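PDB 6EEW: aromatic-L-amino-acid decarboxylase from Catharanthus roseus, which decarboxylates L-tryptophan to tryptamine and 5-hydroxy-L-tryptophan to serotonin, working as a homodimer with pyridoxal 5'-phosphate as cofactor. Local coordinates for residues K444-M457 with R484-L496. Sequence-based numbering, arbitrary orientation.
Sequences KLLDMLNSTGRVYM and RVWDLIQKLTDDL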
loop_
_atom_site.group_PDB
_atom_site.type_symbol
_atom_site.label_atom_id
_atom_site.label_comp_id
_atom_site.label_asym_id
_atom_site.label_seq_id
_atom_site.Cartn_x
_atom_site.Cartn_y
_atom_site.Cartn_z
ATOM N N LYS A 444 28.602 11.007 21.005
ATOM C CA LYS A 444 28.440 10.656 22.410
ATOM C C LYS A 444 27.234 11.361 23.014
ATOM O O LYS A 444 26.472 10.761 23.783
ATOM C CB LYS A 444 29.709 11.013 23.183
ATOM C CG LYS A 444 29.679 10.624 24.649
ATOM C CD LYS A 444 29.229 9.176 24.831
ATOM C CE LYS A 444 29.591 8.657 26.216
ATOM N NZ LYS A 444 29.223 9.621 27.292
ATOM N N LEU A 445 27.044 12.640 22.683
ATOM C CA LEU A 445 25.882 13.351 23.203
ATOM C C LEU A 445 24.587 12.697 22.731
ATOM O O LEU A 445 23.662 12.472 23.525
ATOM C CB LEU A 445 25.922 14.817 22.779
ATOM C CG LEU A 445 24.700 15.610 23.246
ATOM C CD1 LEU A 445 24.633 15.604 24.768
ATOM C CD2 LEU A 445 24.734 17.025 22.702
ATOM N N LEU A 446 24.494 12.395 21.433
ATOM C CA LEU A 446 23.299 11.729 20.921
ATOM C C LEU A 446 23.059 10.395 21.617
ATOM O O LEU A 446 21.921 10.069 21.988
ATOM C CB LEU A 446 23.423 11.509 19.412
ATOM C CG LEU A 446 22.226 10.780 18.782
ATOM C CD1 LEU A 446 20.940 11.579 18.931
ATOM C CD2 LEU A 446 22.469 10.373 17.334
ATOM N N ASP A 447 24.119 9.611 21.816
ATOM C CA ASP A 447 23.938 8.314 22.451
ATOM C C ASP A 447 23.432 8.474 23.878
ATOM O O ASP A 447 22.523 7.757 24.303
ATOM C CB ASP A 447 25.236 7.509 22.400
ATOM C CG ASP A 447 24.992 6.005 22.513
ATOM O OD1 ASP A 447 24.423 5.561 23.535
ATOM O OD2 ASP A 447 25.342 5.266 21.567
ATOM N N MET A 448 24.026 9.391 24.645
ATOM C CA MET A 448 23.540 9.638 26.002
ATOM C C MET A 448 22.062 10.021 25.988
ATOM O O MET A 448 21.249 9.479 26.755
ATOM C CB MET A 448 24.377 10.733 26.661
ATOM C CG MET A 448 25.856 10.406 26.768
ATOM S SD MET A 448 26.824 11.799 27.388
ATOM C CE MET A 448 26.146 11.998 29.038
ATOM N N LEU A 449 21.695 10.954 25.105
ATOM C CA LEU A 449 20.306 11.389 25.031
ATOM C C LEU A 449 19.383 10.200 24.837
ATOM O O LEU A 449 18.441 9.991 25.610
ATOM C CB LEU A 449 20.130 12.392 23.892
ATOM C CG LEU A 449 20.715 13.783 24.131
ATOM C CD1 LEU A 449 20.777 14.537 22.823
ATOM C CD2 LEU A 449 19.876 14.542 25.145
ATOM N N ASN A 450 19.668 9.386 23.819
ATOM C CA ASN A 450 18.768 8.283 23.496
ATOM C C ASN A 450 18.776 7.227 24.593
ATOM O O ASN A 450 17.734 6.633 24.899
ATOM C CB ASN A 450 19.139 7.691 22.141
ATOM C CG ASN A 450 18.765 8.606 20.988
ATOM O OD1 ASN A 450 17.802 9.372 21.069
ATOM N ND2 ASN A 450 19.530 8.537 19.911
ATOM N N SER A 451 19.937 6.987 25.204
ATOM C CA SER A 451 20.029 6.036 26.301
ATOM C C SER A 451 19.183 6.457 27.489
ATOM O O SER A 451 18.794 5.602 28.293
ATOM C CB SER A 451 21.487 5.889 26.733
ATOM O OG SER A 451 22.287 5.451 25.649
ATOM N N THR A 452 18.893 7.753 27.617
ATOM C CA THR A 452 18.004 8.203 28.687
ATOM C C THR A 452 16.677 7.456 28.707
ATOM O O THR A 452 16.091 7.257 29.778
ATOM C CB THR A 452 17.710 9.692 28.539
ATOM O OG1 THR A 452 18.922 10.430 28.699
ATOM C CG2 THR A 452 16.688 10.137 29.576
ATOM N N GLY A 453 16.186 7.037 27.544
ATOM C CA GLY A 453 14.824 6.572 27.423
ATOM C C GLY A 453 13.783 7.670 27.415
ATOM O O GLY A 453 12.628 7.404 27.047
ATOM N N ARG A 454 14.149 8.896 27.798
ATOM C CA ARG A 454 13.212 10.007 27.869
ATOM C C ARG A 454 13.165 10.834 26.592
ATOM O O ARG A 454 12.480 11.858 26.567
ATOM C CB ARG A 454 13.540 10.926 29.048
ATOM C CG ARG A 454 13.478 10.279 30.412
ATOM C CD ARG A 454 13.940 11.274 31.479
ATOM N NE ARG A 454 13.057 12.440 31.542
ATOM C CZ ARG A 454 12.096 12.618 32.446
ATOM N NH1 ARG A 454 11.882 11.710 33.392
ATOM N NH2 ARG A 454 11.345 13.713 32.405
ATOM N N VAL A 455 13.882 10.428 25.545
ATOM C CA VAL A 455 13.900 11.163 24.287
ATOM C C VAL A 455 14.485 10.253 23.223
ATOM O O VAL A 455 15.296 9.372 23.518
ATOM C CB VAL A 455 14.698 12.487 24.412
ATOM C CG1 VAL A 455 16.126 12.218 24.837
ATOM C CG2 VAL A 455 14.694 13.234 23.091
ATOM N N TYR A 456 14.061 10.459 21.978
ATOM C CA TYR A 456 14.659 9.791 20.830
ATOM C C TYR A 456 14.930 10.831 19.758
ATOM O O TYR A 456 13.996 11.477 19.267
ATOM C CB TYR A 456 13.746 8.690 20.282
ATOM C CG TYR A 456 14.359 7.891 19.149
ATOM C CD1 TYR A 456 15.738 7.722 19.051
ATOM C CD2 TYR A 456 13.560 7.303 18.177
ATOM C CE1 TYR A 456 16.307 6.984 18.008
ATOM C CE2 TYR A 456 14.116 6.567 17.131
ATOM C CZ TYR A 456 15.491 6.412 17.052
ATOM O OH TYR A 456 16.049 5.680 16.023
ATOM N N MET A 457 16.194 10.949 19.363
ATOM C CA MET A 457 16.606 11.801 18.258
ATOM C C MET A 457 17.549 11.001 17.386
ATOM O O MET A 457 18.327 10.182 17.889
ATOM C CB MET A 457 17.312 13.087 18.721
ATOM C CG MET A 457 16.492 13.968 19.632
ATOM S SD MET A 457 17.484 15.195 20.519
ATOM C CE MET A 457 18.513 15.870 19.222
ATOM N N ARG A 484 11.835 20.607 28.296
ATOM C CA ARG A 484 12.531 19.587 29.071
ATOM C C ARG A 484 13.585 18.863 28.241
ATOM O O ARG A 484 14.638 18.494 28.771
ATOM C CB ARG A 484 11.545 18.582 29.658
ATOM C CG ARG A 484 10.530 19.182 30.617
ATOM C CD ARG A 484 9.864 18.070 31.414
ATOM N NE ARG A 484 9.267 17.050 30.555
ATOM C CZ ARG A 484 8.672 15.950 31.004
ATOM N NH1 ARG A 484 8.592 15.725 32.309
ATOM N NH2 ARG A 484 8.161 15.071 30.149
ATOM N N VAL A 485 13.336 18.660 26.948
ATOM C CA VAL A 485 14.372 18.079 26.099
ATOM C C VAL A 485 15.594 18.982 26.070
ATOM O O VAL A 485 16.734 18.520 26.175
ATOM C CB VAL A 485 13.845 17.829 24.677
ATOM C CG1 VAL A 485 15.015 17.515 23.759
ATOM C CG2 VAL A 485 12.866 16.674 24.668
ATOM N N TRP A 486 15.376 20.283 25.901
ATOM C CA TRP A 486 16.506 21.209 25.885
ATOM C C TRP A 486 17.239 21.211 27.224
ATOM O O TRP A 486 18.479 21.214 27.267
ATOM C CB TRP A 486 16.024 22.607 25.511
ATOM C CG TRP A 486 17.088 23.629 25.584
ATOM C CD1 TRP A 486 17.071 24.789 26.303
ATOM C CD2 TRP A 486 18.368 23.568 24.947
ATOM N NE1 TRP A 486 18.246 25.473 26.123
ATOM C CE2 TRP A 486 19.064 24.744 25.300
ATOM C CE3 TRP A 486 18.986 22.642 24.101
ATOM C CZ2 TRP A 486 20.347 25.018 24.838
ATOM C CZ3 TRP A 486 20.261 22.916 23.641
ATOM C CH2 TRP A 486 20.931 24.093 24.016
ATOM N N ASP A 487 16.492 21.192 28.329
ATOM C CA ASP A 487 17.132 21.089 29.639
ATOM C C ASP A 487 17.992 19.834 29.727
ATOM O O ASP A 487 19.138 19.878 30.194
ATOM C CB ASP A 487 16.072 21.087 30.742
ATOM C CG ASP A 487 15.408 22.436 30.917
ATOM O OD1 ASP A 487 16.055 23.459 30.623
ATOM O OD2 ASP A 487 14.225 22.470 31.327
ATOM N N LEU A 488 17.457 18.699 29.267
ATOM C CA LEU A 488 18.200 17.445 29.318
ATOM C C LEU A 488 19.453 17.516 28.461
ATOM O O LEU A 488 20.518 17.026 28.854
ATOM C CB LEU A 488 17.310 16.294 28.850
ATOM C CG LEU A 488 17.947 14.899 28.807
ATOM C CD1 LEU A 488 18.318 14.421 30.198
ATOM C CD2 LEU A 488 17.079 13.877 28.066
ATOM N N ILE A 489 19.329 18.082 27.260
ATOM C CA ILE A 489 20.478 18.224 26.374
ATOM C C ILE A 489 21.578 19.010 27.071
ATOM O O ILE A 489 22.754 18.620 27.054
ATOM C CB ILE A 489 20.054 18.883 25.049
ATOM C CG1 ILE A 489 19.038 17.989 24.321
ATOM C CG2 ILE A 489 21.273 19.190 24.196
ATOM C CD1 ILE A 489 18.499 18.560 23.028
ATOM N N GLN A 490 21.205 20.117 27.723
ATOM C CA GLN A 490 22.204 20.921 28.416
ATOM C C GLN A 490 22.828 20.151 29.575
ATOM O O GLN A 490 24.043 20.232 29.798
ATOM C CB GLN A 490 21.588 22.232 28.905
ATOM C CG GLN A 490 21.495 23.308 27.833
ATOM C CD GLN A 490 21.042 24.647 28.381
ATOM O OE1 GLN A 490 20.039 24.740 29.095
ATOM N NE2 GLN A 490 21.800 25.695 28.073
ATOM N N LYS A 491 22.018 19.405 30.332
ATOM C CA LYS A 491 22.576 18.627 31.438
ATOM C C LYS A 491 23.576 17.597 30.932
ATOM O O LYS A 491 24.666 17.437 31.495
ATOM C CB LYS A 491 21.474 17.931 32.240
ATOM C CG LYS A 491 22.042 17.087 33.391
ATOM C CD LYS A 491 20.971 16.375 34.206
ATOM C CE LYS A 491 20.305 15.254 33.420
ATOM N NZ LYS A 491 19.391 14.437 34.276
ATOM N N LEU A 492 23.212 16.870 29.875
ATOM C CA LEU A 492 24.108 15.847 29.354
ATOM C C LEU A 492 25.358 16.460 28.742
ATOM O O LEU A 492 26.430 15.846 28.773
ATOM C CB LEU A 492 23.376 14.974 28.338
ATOM C CG LEU A 492 22.210 14.177 28.926
ATOM C CD1 LEU A 492 21.548 13.290 27.875
ATOM C CD2 LEU A 492 22.684 13.363 30.114
ATOM N N THR A 493 25.250 17.674 28.201
ATOM C CA THR A 493 26.441 18.348 27.701
ATOM C C THR A 493 27.354 18.751 28.851
ATOM O O THR A 493 28.572 18.572 28.770
ATOM C CB THR A 493 26.047 19.571 26.875
ATOM O OG1 THR A 493 25.254 19.158 25.754
ATOM C CG2 THR A 493 27.286 20.303 26.377
ATOM N N ASP A 494 26.780 19.259 29.944
ATOM C CA ASP A 494 27.588 19.567 31.123
ATOM C C ASP A 494 28.309 18.325 31.623
ATOM O O ASP A 494 29.529 18.337 31.823
ATOM C CB ASP A 494 26.719 20.169 32.228
ATOM C CG ASP A 494 26.139 21.524 31.851
ATOM O OD1 ASP A 494 26.685 22.179 30.934
ATOM O OD2 ASP A 494 25.134 21.937 32.472
ATOM N N ASP A 495 27.562 17.234 31.823
ATOM C CA ASP A 495 28.176 15.975 32.242
ATOM C C ASP A 495 29.272 15.549 31.278
ATOM O O ASP A 495 30.291 14.985 31.696
ATOM C CB ASP A 495 27.122 14.870 32.353
ATOM C CG ASP A 495 26.244 15.009 33.581
ATOM O OD1 ASP A 495 26.508 15.907 34.410
ATOM O OD2 ASP A 495 25.292 14.213 33.720
ATOM N N LEU A 496 29.079 15.805 29.984
ATOM C CA LEU A 496 30.028 15.355 28.977
ATOM C C LEU A 496 31.312 16.180 28.958
ATOM O O LEU A 496 32.282 15.760 28.315
ATOM C CB LEU A 496 29.355 15.386 27.606
ATOM C CG LEU A 496 30.197 14.992 26.399
ATOM C CD1 LEU A 496 30.591 13.530 26.508
ATOM C CD2 LEU A 496 29.432 15.250 25.111
#
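Leu445 enters helix 484-496 as a knob into a hole among Ile489, Leu492, Thr493 and Leu496, a worked example of helices packing through interlocking side chains. With CG anti to the backbone N (chi1 178°), its two methyls straddle the hydroxyl of Thr493: CD1 lies 3.7 Å and CD2 3.8 Å from OG1. One turn on, CD2 of Leu449 wedges between CG1 of Ile489, at 3.6 Å, and CD1 of Leu492, from which it stands only 3.4 Å, tighter than ordinary van der Waals contact. Met448 and Leu492 run past each other in opposite senses, the bent methionine bringing CE to 3.9 Å from Leu492 CD2. Further along the chain, Thr452 and Leu488 meet tip to tip, and CG1 of Val455 touches Leu488 CD2 at 3.8 Å.

Hydrogen bonds inside each segment steady this surface. Thr493, itself in contact, donates OG1 to Ile489 O (2.9 Å) from above the carbonyl plane, while its N reaches the same oxygen from the other face. With an alanine in place of Thr493, Ile489 O would probably lose one donor and a gap open beside the Leu445 methyls. Asn450 takes the Met457 N-H on OD1 and gives ND2 to Met457 O, tying the chain after Gly453 back to its helix. Phe414, Leu429 and Leu468 of strands 414-416, 424-429 and 465-471 back Leu445; two helices crossing at 125° on one antiparallel sheet are consistent with the small C-terminal domain of fold-type I pyridoxal phosphate enzymes.

At the solvent-exposed end, Arg454 NH2 lies over one face of the Arg484 guanidinium, whose salt bridge to Glu46 probably offsets the like charges. Cohesion is thus chiefly apolar, resting on the fit of leucine, isoleucine, valine and methionine side chains.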